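Local atomic coordinates of conserved hypothetical protein (Staphylococcus aureus subsp. aureus, PDB entry 2AP3), a protein that is of unknown function but is probably a cell-wall binding lipoprotein, built as a bundle of long helices. Residues A[33-38]-A[83-88]; A[67-72]-A[149-154]; A[119-124]-A[186-191]; A[130-135]-A[176-181]. All coordinates share one frame; numbering follows the deposited sequence.

Contact 1 of 4, residues A[33-38]-A[83-88]; sequences EPIKTV and EKEEDA
Ile35 meets Glu85 and Ala88 where helix 33-50 begins to run beside helix 61-96. Its two branches divide the work. CG1 lies beside the backbone N and touches Ala88, with Ile35 CG1 to Ala88 CB at 3.7 Å, and CD1 covers the same methyl. CG2 is anti to the backbone N and packs on the carboxylate end of Glu85, with Ile35 CG2 to Glu85 CD at 3.7 Å. The side chains of Ile35 and Glu85 meet at about a right angle. The backbone of Ile35 takes part through a water. This water donates to Ile35 O at 2.8 Å and to Glu85 OE1 at 2.7 Å, so it bridges residues 33-38 and 83-88, between which there is no direct hydrogen bond. Glu85 OE2 has its own partner, His129 of helix 109-150. With the water on OE1 and His129 on OE2, both carboxylate oxygens are hydrogen-bonded. One turn on, Val38 points toward the other helix and is buried. Val38 CG2 lies 3.6 Å from Lys84 CB, and Val38 CG1 lies 4.1 Å from Glu85 CB. Only the base of Lys84 packs here; its NZ leads away to a salt bridge with Glu81. The short axes run 8.9 Å apart at 166°. This is antiparallel packing of neighbouring helices, as found in an up-and-down helical bundle.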
loop_
_atom_site.group_PDB
_atom_site.type_symbol
_atom_site.label_atom_id
_atom_site.label_comp_id
_atom_site.label_asym_id
_atom_site.label_seq_id
_atom_site.Cartn_x
_atom_site.Cartn_y
_atom_site.Cartn_z
ATOM N N GLU A 33 -4.136 -8.760 -6.192
ATOM C CA GLU A 33 -3.937 -9.869 -5.242
ATOM C C GLU A 33 -2.458 -10.080 -4.868
ATOM O O GLU A 33 -2.149 -10.352 -3.697
ATOM C CB GLU A 33 -4.581 -11.168 -5.757
ATOM C CG GLU A 33 -4.607 -12.304 -4.733
ATOM C CD GLU A 33 -3.342 -13.150 -4.748
ATOM O OE1 GLU A 33 -3.115 -13.907 -3.773
ATOM O OE2 GLU A 33 -2.574 -13.065 -5.734
ATOM N N PRO A 34 -1.539 -9.965 -5.851
ATOM C CA PRO A 34 -0.101 -9.994 -5.539
ATOM C C PRO A 34 0.380 -9.065 -4.411
ATOM O O PRO A 34 1.409 -9.360 -3.808
ATOM C CB PRO A 34 0.540 -9.603 -6.868
ATOM C CG PRO A 34 -0.407 -10.189 -7.886
ATOM C CD PRO A 34 -1.759 -9.887 -7.312
ATOM N N ILE A 35 -0.330 -7.966 -4.139
ATOM C CA ILE A 35 -0.006 -7.089 -3.003
ATOM C C ILE A 35 -0.166 -7.850 -1.678
ATOM O O ILE A 35 0.594 -7.619 -0.722
ATOM C CB ILE A 35 -0.844 -5.766 -3.033
ATOM C CG1 ILE A 35 -0.517 -4.993 -4.320
ATOM C CG2 ILE A 35 -0.633 -4.920 -1.768
ATOM C CD1 ILE A 35 -1.353 -3.744 -4.500
ATOM N N LYS A 36 -1.135 -8.769 -1.611
ATOM C CA LYS A 36 -1.270 -9.597 -0.417
ATOM C C LYS A 36 -0.045 -10.499 -0.205
ATOM O O LYS A 36 0.442 -10.653 0.917
ATOM C CB LYS A 36 -2.549 -10.438 -0.473
ATOM C CG LYS A 36 -3.829 -9.630 -0.294
ATOM C CD LYS A 36 -3.948 -9.031 1.105
ATOM C CE LYS A 36 -5.365 -8.513 1.346
ATOM N NZ LYS A 36 -5.443 -7.659 2.565
ATOM N N THR A 37 0.482 -11.055 -1.296
ATOM C CA THR A 37 1.672 -11.912 -1.238
ATOM C C THR A 37 2.880 -11.098 -0.790
ATOM O O THR A 37 3.690 -11.562 0.037
ATOM C CB THR A 37 1.948 -12.544 -2.622
ATOM O OG1 THR A 37 0.795 -13.289 -3.025
ATOM C CG2 THR A 37 3.143 -13.510 -2.562
ATOM N N VAL A 38 3.001 -9.880 -1.312
ATOM C CA VAL A 38 4.068 -8.962 -0.846
ATOM C C VAL A 38 3.993 -8.741 0.673
ATOM O O VAL A 38 4.998 -8.814 1.391
ATOM C CB VAL A 38 3.975 -7.587 -1.570
ATOM C CG1 VAL A 38 4.892 -6.567 -0.907
ATOM C CG2 VAL A 38 4.277 -7.761 -3.061
ATOM N N GLU A 83 8.825 -3.052 -3.690
ATOM C CA GLU A 83 8.756 -2.577 -5.089
ATOM C C GLU A 83 7.603 -3.247 -5.828
ATOM O O GLU A 83 6.967 -2.612 -6.677
ATOM C CB GLU A 83 10.041 -2.896 -5.847
ATOM C CG GLU A 83 11.244 -2.094 -5.379
ATOM C CD GLU A 83 12.488 -2.317 -6.252
ATOM O OE1 GLU A 83 12.339 -2.584 -7.479
ATOM O OE2 GLU A 83 13.608 -2.235 -5.725
ATOM N N LYS A 84 7.382 -4.536 -5.556
ATOM C CA LYS A 84 6.305 -5.274 -6.224
ATOM C C LYS A 84 4.937 -4.647 -5.923
ATOM O O LYS A 84 4.070 -4.600 -6.801
ATOM C CB LYS A 84 6.327 -6.761 -5.852
ATOM C CG LYS A 84 7.573 -7.508 -6.315
ATOM C CD LYS A 84 7.614 -8.875 -5.649
ATOM C CE LYS A 84 8.910 -9.609 -5.907
ATOM N NZ LYS A 84 8.949 -10.960 -5.243
ATOM N N GLU A 85 4.739 -4.180 -4.689
ATOM C CA GLU A 85 3.485 -3.482 -4.325
ATOM C C GLU A 85 3.380 -2.160 -5.079
ATOM O O GLU A 85 2.340 -1.831 -5.647
ATOM C CB GLU A 85 3.367 -3.272 -2.805
ATOM C CG GLU A 85 2.147 -2.400 -2.420
ATOM C CD GLU A 85 1.867 -2.364 -0.920
ATOM O OE1 GLU A 85 2.334 -3.283 -0.190
ATOM O OE2 GLU A 85 1.200 -1.389 -0.465
ATOM N N GLU A 86 4.477 -1.414 -5.112
ATOM C CA GLU A 86 4.502 -0.150 -5.832
ATOM C C GLU A 86 4.179 -0.367 -7.293
ATOM O O GLU A 86 3.353 0.374 -7.863
ATOM C CB GLU A 86 5.868 0.504 -5.689
ATOM C CG GLU A 86 6.154 0.921 -4.240
ATOM C CD GLU A 86 7.485 1.622 -4.146
ATOM O OE1 GLU A 86 8.546 0.940 -4.098
ATOM O OE2 GLU A 86 7.465 2.863 -4.162
ATOM N N ASP A 87 4.798 -1.386 -7.888
ATOM C CA ASP A 87 4.593 -1.706 -9.309
ATOM C C ASP A 87 3.144 -2.118 -9.565
ATOM O O ASP A 87 2.570 -1.783 -10.599
ATOM C CB ASP A 87 5.563 -2.805 -9.784
ATOM C CG ASP A 87 7.039 -2.339 -9.835
ATOM O OD1 ASP A 87 7.333 -1.129 -9.767
ATOM O OD2 ASP A 87 7.920 -3.218 -9.975
ATOM N N ALA A 88 2.537 -2.816 -8.608
ATOM C CA ALA A 88 1.181 -3.313 -8.775
ATOM C C ALA A 88 0.212 -2.147 -8.779
ATOM O O ALA A 88 -0.705 -2.095 -9.602
ATOM C CB ALA A 88 0.832 -4.278 -7.680
HETATM O O HOH W 1 1.538 -5.587 1.036
#

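Contact 2 of 4, residues A[67-72]-A[149-154]; sequences AVKDLI and YLNQND
Val68 overlaps Leu150 and Asn151, at the C-terminal end of helix 109-150. Both of its methyls are used. Val68 CG2 lies 3.9 Å from Leu150 CB, and Val68 CG1 lies 3.7 Å from Asn151 CB. CG1 also comes close to the backbone N of Asn151. The CB of Asn151 is shared with a second apolar group, the tip of Ile72, whose CD1 is 4.0 Å away from that CB. The side chains of Ile72 and Asn151 meet at about a right angle. The amide of Asn151 then reaches Lys69. Asn151 CG is anti to the backbone N (chi1 -164°), which carries the amide toward helix 61-96. Lys69 NZ donates to Asn151 OD1 at 2.9 Å. The ammonium lies in the carbonyl plane, on a lone pair of OD1, at a C=O...N angle of 117°. The lysine chain is extended as far as CE and bends at its last torsion (chi4 -59°), which places NZ for this bond. Lys69 and Asn151 are both exposed, so the hydrogen bond lies at the surface, beside the apolar patch made by Val68, Ile72 and Leu150. Ile72 continues that patch onto Lys144 and Phe147 of helix 109-150. Leu71, next to it in sequence, also packs on Phe147, and on Leu52 and Val56 of the loop before helix 61-96. The contact belongs to one end of the helical bundle, where a helix stops and its exit loop packs against the flank of a neighbouring helix.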
loop_
_atom_site.group_PDB
_atom_site.type_symbol
_atom_site.label_atom_id
_atom_site.label_comp_id
_atom_site.label_asym_id
_atom_site.label_seq_id
_atom_site.Cartn_x
_atom_site.Cartn_y
_atom_site.Cartn_z
ATOM N N ALA A 67 25.202 -10.146 12.435
ATOM C CA ALA A 67 23.833 -9.650 12.674
ATOM C C ALA A 67 23.675 -8.274 12.023
ATOM O O ALA A 67 22.662 -7.991 11.372
ATOM C CB ALA A 67 23.538 -9.559 14.162
ATOM N N VAL A 68 24.687 -7.428 12.179
ATOM C CA VAL A 68 24.599 -6.078 11.593
ATOM C C VAL A 68 24.503 -6.177 10.069
ATOM O O VAL A 68 23.650 -5.548 9.437
ATOM C CB VAL A 68 25.810 -5.242 11.999
ATOM C CG1 VAL A 68 25.877 -3.980 11.175
ATOM C CG2 VAL A 68 25.733 -4.921 13.474
ATOM N N LYS A 69 25.364 -6.998 9.472
ATOM C CA LYS A 69 25.315 -7.147 8.004
ATOM C C LYS A 69 23.990 -7.764 7.540
ATOM O O LYS A 69 23.396 -7.369 6.514
ATOM C CB LYS A 69 26.488 -7.990 7.544
ATOM C CG LYS A 69 27.804 -7.256 7.809
ATOM C CD LYS A 69 29.017 -8.143 7.544
ATOM C CE LYS A 69 30.286 -7.486 8.043
ATOM N NZ LYS A 69 30.500 -6.165 7.379
ATOM N N ASP A 70 23.477 -8.687 8.332
ATOM C CA ASP A 70 22.187 -9.296 8.019
ATOM C C ASP A 70 21.023 -8.308 8.145
ATOM O O ASP A 70 20.013 -8.384 7.388
ATOM C CB ASP A 70 21.971 -10.495 8.933
ATOM C CG ASP A 70 22.808 -11.694 8.514
ATOM O OD1 ASP A 70 23.446 -11.690 7.428
ATOM O OD2 ASP A 70 22.791 -12.680 9.280
ATOM N N LEU A 71 21.138 -7.395 9.104
ATOM C CA LEU A 71 20.121 -6.353 9.271
ATOM C C LEU A 71 20.090 -5.385 8.091
ATOM O O LEU A 71 19.019 -4.980 7.649
ATOM C CB LEU A 71 20.321 -5.604 10.578
ATOM C CG LEU A 71 19.865 -6.408 11.798
ATOM C CD1 LEU A 71 20.493 -5.813 13.061
ATOM C CD2 LEU A 71 18.321 -6.457 11.884
ATOM N N ILE A 72 21.266 -5.079 7.537
ATOM C CA ILE A 72 21.352 -4.213 6.356
ATOM C C ILE A 72 20.693 -4.925 5.190
ATOM O O ILE A 72 19.820 -4.358 4.535
ATOM C CB ILE A 72 22.814 -3.873 6.020
ATOM C CG1 ILE A 72 23.395 -2.994 7.129
ATOM C CG2 ILE A 72 22.919 -3.183 4.638
ATOM C CD1 ILE A 72 24.908 -2.769 7.028
ATOM N N TYR A 149 25.491 2.569 10.306
ATOM C CA TYR A 149 26.267 3.209 11.359
ATOM C C TYR A 149 26.891 2.166 12.297
ATOM O O TYR A 149 28.037 2.280 12.713
ATOM C CB TYR A 149 25.386 4.222 12.094
ATOM C CG TYR A 149 26.011 4.821 13.334
ATOM C CD1 TYR A 149 27.074 5.717 13.249
ATOM C CD2 TYR A 149 25.522 4.497 14.591
ATOM C CE1 TYR A 149 27.638 6.259 14.393
ATOM C CE2 TYR A 149 26.081 5.051 15.754
ATOM C CZ TYR A 149 27.143 5.931 15.637
ATOM O OH TYR A 149 27.727 6.489 16.762
ATOM N N LEU A 150 26.152 1.103 12.581
ATOM C CA LEU A 150 26.725 0.021 13.399
ATOM C C LEU A 150 27.843 -0.767 12.706
ATOM O O LEU A 150 28.622 -1.445 13.402
ATOM C CB LEU A 150 25.634 -0.991 13.793
ATOM C CG LEU A 150 24.400 -0.457 14.535
ATOM C CD1 LEU A 150 23.400 -1.558 14.757
ATOM C CD2 LEU A 150 24.790 0.166 15.868
ATOM N N ASN A 151 27.881 -0.739 11.364
ATOM C CA ASN A 151 28.821 -1.541 10.518
ATOM C C ASN A 151 30.161 -0.838 10.270
ATOM O O ASN A 151 30.948 -1.210 9.366
ATOM C CB ASN A 151 28.166 -1.891 9.164
ATOM C CG ASN A 151 28.891 -3.013 8.416
ATOM O OD1 ASN A 151 29.346 -4.003 9.019
ATOM N ND2 ASN A 151 28.997 -2.873 7.102
ATOM N N GLN A 152 30.413 0.207 11.042
ATOM C CA GLN A 152 31.730 0.830 11.040
ATOM C C GLN A 152 32.275 0.854 12.443
ATOM O O GLN A 152 31.535 0.704 13.405
ATOM C CB GLN A 152 31.677 2.256 10.499
ATOM C CG GLN A 152 30.323 2.956 10.630
ATOM C CD GLN A 152 30.224 3.946 11.787
ATOM O OE1 GLN A 152 30.536 3.644 12.956
ATOM N NE2 GLN A 152 29.732 5.140 11.467
ATOM N N ASN A 153 33.574 1.096 12.551
ATOM C CA ASN A 153 34.239 1.122 13.844
ATOM C C ASN A 153 33.735 2.261 14.715
ATOM O O ASN A 153 33.352 3.303 14.203
ATOM C CB ASN A 153 35.743 1.292 13.646
ATOM C CG ASN A 153 36.387 0.113 12.937
ATOM O OD1 ASN A 153 35.912 -1.027 13.033
ATOM N ND2 ASN A 153 37.494 0.377 12.228
ATOM N N ASP A 154 33.743 2.056 16.033
ATOM C CA ASP A 154 33.520 3.157 17.002
ATOM C C ASP A 154 32.084 3.756 17.085
ATOM O O ASP A 154 31.897 4.957 17.332
ATOM C CB ASP A 154 34.605 4.246 16.819
ATOM C CG ASP A 154 36.027 3.692 16.945
ATOM O OD1 ASP A 154 36.301 2.969 17.927
ATOM O OD2 ASP A 154 36.884 3.990 16.071
#

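Contact 3 of 4, residues A[119-124]-A[186-191]; sequences DDVLKE and NKVQKE. Unlike the reference sequence in segment 186-191: Gln189 (reference Gly).
Two long antiparallel helices of the bundle, 109-150 and 157-195, meet here through Val121 and Val188. The short axes are 9.3 Å apart and their directions differ by 168°. Val121 points toward the other helix, and it touches three residues there. Its CG1, anti to the backbone N, reaches Val188 CG2 at 3.7 Å; these two side chains slide past each other in opposite directions. Its CG2 meets the aliphatic parts of two charged residues. Val121 CG2 is 3.8 Å from Glu191 CG and 3.9 Å from Lys187 CE. Lys187 is extended from CB to NZ, and its methylenes pass the valine at about a right angle, covering both methyls. Glu191 OE1 accepts a hydrogen bond from Gln117 on helix 109-150, which gives this buried carboxylate a polar partner. Val188 also serves a second neighbour. Its CG1 lies 3.9 Å from Leu122 CD2, with the two side chains at about a right angle. Leu122 packs in turn on Phe96 of helix 61-96 and on Tyr21 and Val25 of helix 10-30, so the valine contact leads into the interior. Apolar branches carry the contact between the segments, and the charged residues give it mainly their methylenes. A buried apolar seam, with the exposed Lys187 laid across Val121, fits an antiparallel helical bundle.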
loop_
_atom_site.group_PDB
_atom_site.type_symbol
_atom_site.label_atom_id
_atom_site.label_comp_id
_atom_site.label_asym_id
_atom_site.label_seq_id
_atom_site.Cartn_x
_atom_site.Cartn_y
_atom_site.Cartn_z
ATOM N N ASP A 119 -15.215 7.325 -8.761
ATOM C CA ASP A 119 -13.970 7.593 -9.506
ATOM C C ASP A 119 -13.033 8.534 -8.776
ATOM O O ASP A 119 -11.814 8.379 -8.822
ATOM C CB ASP A 119 -14.260 8.202 -10.878
ATOM C CG ASP A 119 -14.489 7.170 -11.940
ATOM O OD1 ASP A 119 -14.159 5.979 -11.725
ATOM O OD2 ASP A 119 -15.021 7.563 -13.013
ATOM N N ASP A 120 -13.603 9.533 -8.121
ATOM C CA ASP A 120 -12.795 10.489 -7.389
ATOM C C ASP A 120 -12.158 9.872 -6.157
ATOM O O ASP A 120 -11.047 10.231 -5.805
ATOM C CB ASP A 120 -13.619 11.718 -7.007
ATOM C CG ASP A 120 -14.005 12.551 -8.210
ATOM O OD1 ASP A 120 -13.317 12.485 -9.253
ATOM O OD2 ASP A 120 -14.999 13.293 -8.107
ATOM N N VAL A 121 -12.879 8.960 -5.509
ATOM C CA VAL A 121 -12.367 8.268 -4.335
ATOM C C VAL A 121 -11.297 7.266 -4.746
ATOM O O VAL A 121 -10.301 7.118 -4.042
ATOM C CB VAL A 121 -13.507 7.625 -3.489
ATOM C CG1 VAL A 121 -12.963 6.864 -2.269
ATOM C CG2 VAL A 121 -14.447 8.726 -3.014
ATOM N N LEU A 122 -11.485 6.622 -5.899
ATOM C CA LEU A 122 -10.447 5.743 -6.435
ATOM C C LEU A 122 -9.191 6.543 -6.792
ATOM O O LEU A 122 -8.070 6.102 -6.501
ATOM C CB LEU A 122 -10.971 4.927 -7.628
ATOM C CG LEU A 122 -11.915 3.780 -7.254
ATOM C CD1 LEU A 122 -12.797 3.372 -8.441
ATOM C CD2 LEU A 122 -11.157 2.558 -6.744
ATOM N N LYS A 123 -9.365 7.728 -7.382
ATOM C CA LYS A 123 -8.249 8.662 -7.584
ATOM C C LYS A 123 -7.537 8.997 -6.262
ATOM O O LYS A 123 -6.312 8.993 -6.196
ATOM C CB LYS A 123 -8.719 9.954 -8.287
ATOM C CG LYS A 123 -8.943 9.758 -9.771
ATOM C CD LYS A 123 -9.971 10.717 -10.357
ATOM C CE LYS A 123 -10.319 10.288 -11.772
ATOM N NZ LYS A 123 -11.385 11.108 -12.420
ATOM N N GLU A 124 -8.307 9.244 -5.206
ATOM C CA GLU A 124 -7.723 9.554 -3.900
ATOM C C GLU A 124 -6.953 8.333 -3.357
ATOM O O GLU A 124 -5.911 8.491 -2.687
ATOM C CB GLU A 124 -8.798 10.009 -2.906
ATOM C CG GLU A 124 -8.231 10.651 -1.644
ATOM C CD GLU A 124 -7.037 11.564 -1.934
ATOM O OE1 GLU A 124 -7.218 12.611 -2.589
ATOM O OE2 GLU A 124 -5.910 11.226 -1.521
ATOM N N ASN A 186 -11.803 1.914 2.768
ATOM C CA ASN A 186 -13.184 1.825 3.268
ATOM C C ASN A 186 -14.161 2.728 2.528
ATOM O O ASN A 186 -15.273 2.307 2.197
ATOM C CB ASN A 186 -13.239 2.076 4.775
ATOM C CG ASN A 186 -12.555 0.977 5.563
ATOM O OD1 ASN A 186 -12.436 -0.158 5.091
ATOM N ND2 ASN A 186 -12.104 1.302 6.766
ATOM N N LYS A 187 -13.745 3.963 2.260
ATOM C CA LYS A 187 -14.581 4.903 1.525
ATOM C C LYS A 187 -14.865 4.387 0.111
ATOM O O LYS A 187 -15.961 4.614 -0.425
ATOM C CB LYS A 187 -13.939 6.288 1.483
ATOM C CG LYS A 187 -14.882 7.410 1.042
ATOM C CD LYS A 187 -14.142 8.734 0.956
ATOM C CE LYS A 187 -15.088 9.873 0.607
ATOM N NZ LYS A 187 -14.445 11.192 0.887
ATOM N N VAL A 188 -13.894 3.696 -0.491
ATOM C CA VAL A 188 -14.107 3.077 -1.807
ATOM C C VAL A 188 -15.318 2.142 -1.764
ATOM O O VAL A 188 -16.211 2.242 -2.612
ATOM C CB VAL A 188 -12.831 2.368 -2.355
ATOM C CG1 VAL A 188 -13.161 1.467 -3.557
ATOM C CG2 VAL A 188 -11.808 3.404 -2.764
ATOM N N GLN A 189 -15.370 1.263 -0.768
ATOM C CA GLN A 189 -16.534 0.394 -0.631
ATOM C C GLN A 189 -17.845 1.149 -0.362
ATOM O O GLN A 189 -18.883 0.761 -0.899
ATOM C CB GLN A 189 -16.312 -0.726 0.386
ATOM C CG GLN A 189 -17.523 -1.665 0.551
ATOM C CD GLN A 189 -18.051 -2.220 -0.772
ATOM O OE1 GLN A 189 -19.136 -1.846 -1.220
ATOM N NE2 GLN A 189 -17.287 -3.116 -1.398
ATOM N N LYS A 190 -17.813 2.208 0.449
ATOM C CA LYS A 190 -19.040 2.992 0.688
ATOM C C LYS A 190 -19.628 3.570 -0.608
ATOM O O LYS A 190 -20.851 3.549 -0.806
ATOM C CB LYS A 190 -18.846 4.090 1.754
ATOM C CG LYS A 190 -18.363 5.445 1.225
ATOM C CD LYS A 190 -18.625 6.579 2.201
ATOM C CE LYS A 190 -18.507 7.922 1.497
ATOM N NZ LYS A 190 -18.828 9.076 2.389
ATOM N N GLU A 191 -18.761 4.076 -1.484
ATOM C CA GLU A 191 -19.214 4.668 -2.737
ATOM C C GLU A 191 -19.757 3.603 -3.672
ATOM O O GLU A 191 -20.703 3.856 -4.423
ATOM C CB GLU A 191 -18.105 5.482 -3.413
ATOM C CG GLU A 191 -17.546 6.630 -2.555
ATOM C CD GLU A 191 -18.561 7.713 -2.218
ATOM O OE1 GLU A 191 -18.195 8.654 -1.479
ATOM O OE2 GLU A 191 -19.718 7.651 -2.693
#

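Contact 4 of 4, residues A[130-135]-A[176-181]; sequences SDYAKA and EVSDKY
Val177 packs against Asp131, Tyr132 and Ala135 in a pair of antiparallel helices of the bundle. The short axes approach to 9.0 Å at a crossing angle of -152°. Val177 carries the contact through its rotamer. With chi1 at 70°, CG1 sits between the backbone N and the carbonyl carbon, the crowded position, and CG2 is anti to the backbone N. The two methyls then spread over one turn of helix 109-150. Val177 CG1 touches Ala135 CB at 3.5 Å and lies near the CA of Tyr132. Val177 CG2 meets Asp131 CB at 3.6 Å and the backbone N of Tyr132 at 3.7 Å. Asp131 thus packs here with its CB. The ring of Tyr132, with CG anti to the backbone N, passes beside Ser178. Tyr132 CD1 is 4.1 Å from Ser178 CA, an oblique approach. Phe82 and Glu85 of helix 61-96 also cover this tyrosine, as does Leu174, further along the same partner helix. Tyr181 likewise has CG anti to its backbone N, and its ring makes an edge-to-face contact with His129. The rings of Tyr132 and Tyr181 are close to parallel but slid apart and barely overlap: their centroids are 6.0 Å apart and their planes differ by 7°.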
loop_
_atom_site.group_PDB
_atom_site.type_symbol
_atom_site.label_atom_id
_atom_site.label_comp_id
_atom_site.label_asym_id
_atom_site.label_seq_id
_atom_site.Cartn_x
_atom_site.Cartn_y
_atom_site.Cartn_z
ATOM N N SER A 130 0.634 6.467 -2.889
ATOM C CA SER A 130 1.934 7.114 -3.122
ATOM C C SER A 130 2.514 7.719 -1.828
ATOM O O SER A 130 3.700 7.553 -1.536
ATOM C CB SER A 130 1.807 8.197 -4.198
ATOM O OG SER A 130 3.053 8.834 -4.409
ATOM N N ASP A 131 1.666 8.397 -1.047
ATOM C CA ASP A 131 2.085 8.957 0.244
ATOM C C ASP A 131 2.526 7.830 1.184
ATOM O O ASP A 131 3.560 7.911 1.859
ATOM C CB ASP A 131 0.922 9.704 0.896
ATOM C CG ASP A 131 0.536 10.968 0.163
ATOM O OD1 ASP A 131 1.326 11.474 -0.665
ATOM O OD2 ASP A 131 -0.576 11.475 0.439
ATOM N N TYR A 132 1.719 6.778 1.227
ATOM C CA TYR A 132 2.036 5.603 2.060
ATOM C C TYR A 132 3.388 4.954 1.653
ATOM O O TYR A 132 4.247 4.661 2.507
ATOM C CB TYR A 132 0.859 4.604 2.020
ATOM C CG TYR A 132 1.202 3.236 2.556
ATOM C CD1 TYR A 132 1.349 3.022 3.920
ATOM C CD2 TYR A 132 1.405 2.151 1.691
ATOM C CE1 TYR A 132 1.674 1.777 4.417
ATOM C CE2 TYR A 132 1.745 0.880 2.178
ATOM C CZ TYR A 132 1.870 0.705 3.556
ATOM O OH TYR A 132 2.199 -0.532 4.076
ATOM N N ALA A 133 3.575 4.736 0.348
ATOM C CA ALA A 133 4.822 4.150 -0.156
ATOM C C ALA A 133 6.025 5.020 0.222
ATOM O O ALA A 133 7.048 4.512 0.652
ATOM C CB ALA A 133 4.759 3.969 -1.658
ATOM N N LYS A 134 5.897 6.336 0.062
ATOM C CA LYS A 134 6.977 7.248 0.447
ATOM C C LYS A 134 7.301 7.091 1.944
ATOM O O LYS A 134 8.463 7.026 2.350
ATOM C CB LYS A 134 6.606 8.705 0.131
ATOM C CG LYS A 134 7.778 9.688 0.220
ATOM C CD LYS A 134 7.347 11.080 -0.274
ATOM C CE LYS A 134 8.384 12.147 0.025
ATOM N NZ LYS A 134 9.705 11.882 -0.617
ATOM N N ALA A 135 6.260 7.026 2.770
ATOM C CA ALA A 135 6.449 6.953 4.225
ATOM C C ALA A 135 7.070 5.601 4.631
ATOM O O ALA A 135 7.925 5.542 5.516
ATOM C CB ALA A 135 5.121 7.170 4.942
ATOM N N GLU A 176 0.225 7.666 10.659
ATOM C CA GLU A 176 -0.723 8.692 10.245
ATOM C C GLU A 176 -1.201 8.417 8.808
ATOM O O GLU A 176 -2.398 8.439 8.537
ATOM C CB GLU A 176 -0.076 10.072 10.307
ATOM C CG GLU A 176 0.311 10.541 11.706
ATOM C CD GLU A 176 0.993 11.907 11.693
ATOM O OE1 GLU A 176 0.925 12.611 10.657
ATOM O OE2 GLU A 176 1.573 12.298 12.730
ATOM N N VAL A 177 -0.265 8.116 7.903
ATOM C CA VAL A 177 -0.626 7.924 6.491
ATOM C C VAL A 177 -1.257 6.549 6.209
ATOM O O VAL A 177 -2.166 6.440 5.370
ATOM C CB VAL A 177 0.558 8.265 5.516
ATOM C CG1 VAL A 177 1.666 7.258 5.586
ATOM C CG2 VAL A 177 0.042 8.382 4.092
ATOM N N SER A 178 -0.800 5.529 6.926
ATOM C CA SER A 178 -1.359 4.191 6.814
ATOM C C SER A 178 -2.835 4.204 7.251
ATOM O O SER A 178 -3.680 3.622 6.571
ATOM C CB SER A 178 -0.532 3.197 7.645
ATOM O OG SER A 178 -1.051 1.879 7.533
ATOM N N ASP A 179 -3.124 4.863 8.380
ATOM C CA ASP A 179 -4.508 5.106 8.853
ATOM C C ASP A 179 -5.380 5.799 7.793
ATOM O O ASP A 179 -6.545 5.434 7.578
ATOM C CB ASP A 179 -4.530 5.958 10.149
ATOM C CG ASP A 179 -4.175 5.159 11.409
ATOM O OD1 ASP A 179 -3.934 3.937 11.311
ATOM O OD2 ASP A 179 -4.151 5.773 12.517
ATOM N N LYS A 180 -4.835 6.828 7.158
ATOM C CA LYS A 180 -5.562 7.546 6.112
ATOM C C LYS A 180 -5.848 6.638 4.917
ATOM O O LYS A 180 -6.914 6.721 4.291
ATOM C CB LYS A 180 -4.768 8.766 5.657
ATOM C CG LYS A 180 -4.662 9.872 6.686
ATOM C CD LYS A 180 -4.227 11.175 6.027
ATOM C CE LYS A 180 -4.449 12.366 6.950
ATOM N NZ LYS A 180 -3.501 12.397 8.104
ATOM N N TYR A 181 -4.890 5.771 4.586
ATOM C CA TYR A 181 -5.044 4.873 3.443
ATOM C C TYR A 181 -6.117 3.826 3.733
ATOM O O TYR A 181 -6.970 3.549 2.896
ATOM C CB TYR A 181 -3.710 4.200 3.066
ATOM C CG TYR A 181 -3.795 3.384 1.793
ATOM C CD1 TYR A 181 -4.104 3.987 0.580
ATOM C CD2 TYR A 181 -3.538 2.011 1.801
ATOM C CE1 TYR A 181 -4.190 3.251 -0.583
ATOM C CE2 TYR A 181 -3.621 1.264 0.642
ATOM C CZ TYR A 181 -3.949 1.896 -0.542
ATOM O OH TYR A 181 -4.023 1.163 -1.694
#

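In the fold
The four contacts are spread along one elongated bundle of helices in a single chain. Contact 1 joins helices 33-50 and 61-96, and contact 2 joins helix 61-96 to the end of helix 109-150 and the loop after it. Contacts 3 and 4 both pair helices 109-150 and 157-195, with centres 16 Å apart; contact 4 is nested inside the loop that contact 3 closes. Contact 1 precedes both along the chain, and contact 2 crosses the other three. Contact 1 touches contact 4 through Glu85 and Tyr132, which links the two helix pairs. Contacts 2 and 3 lie on opposite sides of the chain's centre, their centres 43 Å apart. Helix 109-150 takes part in both and in contact 4, as a shared element of the bundle.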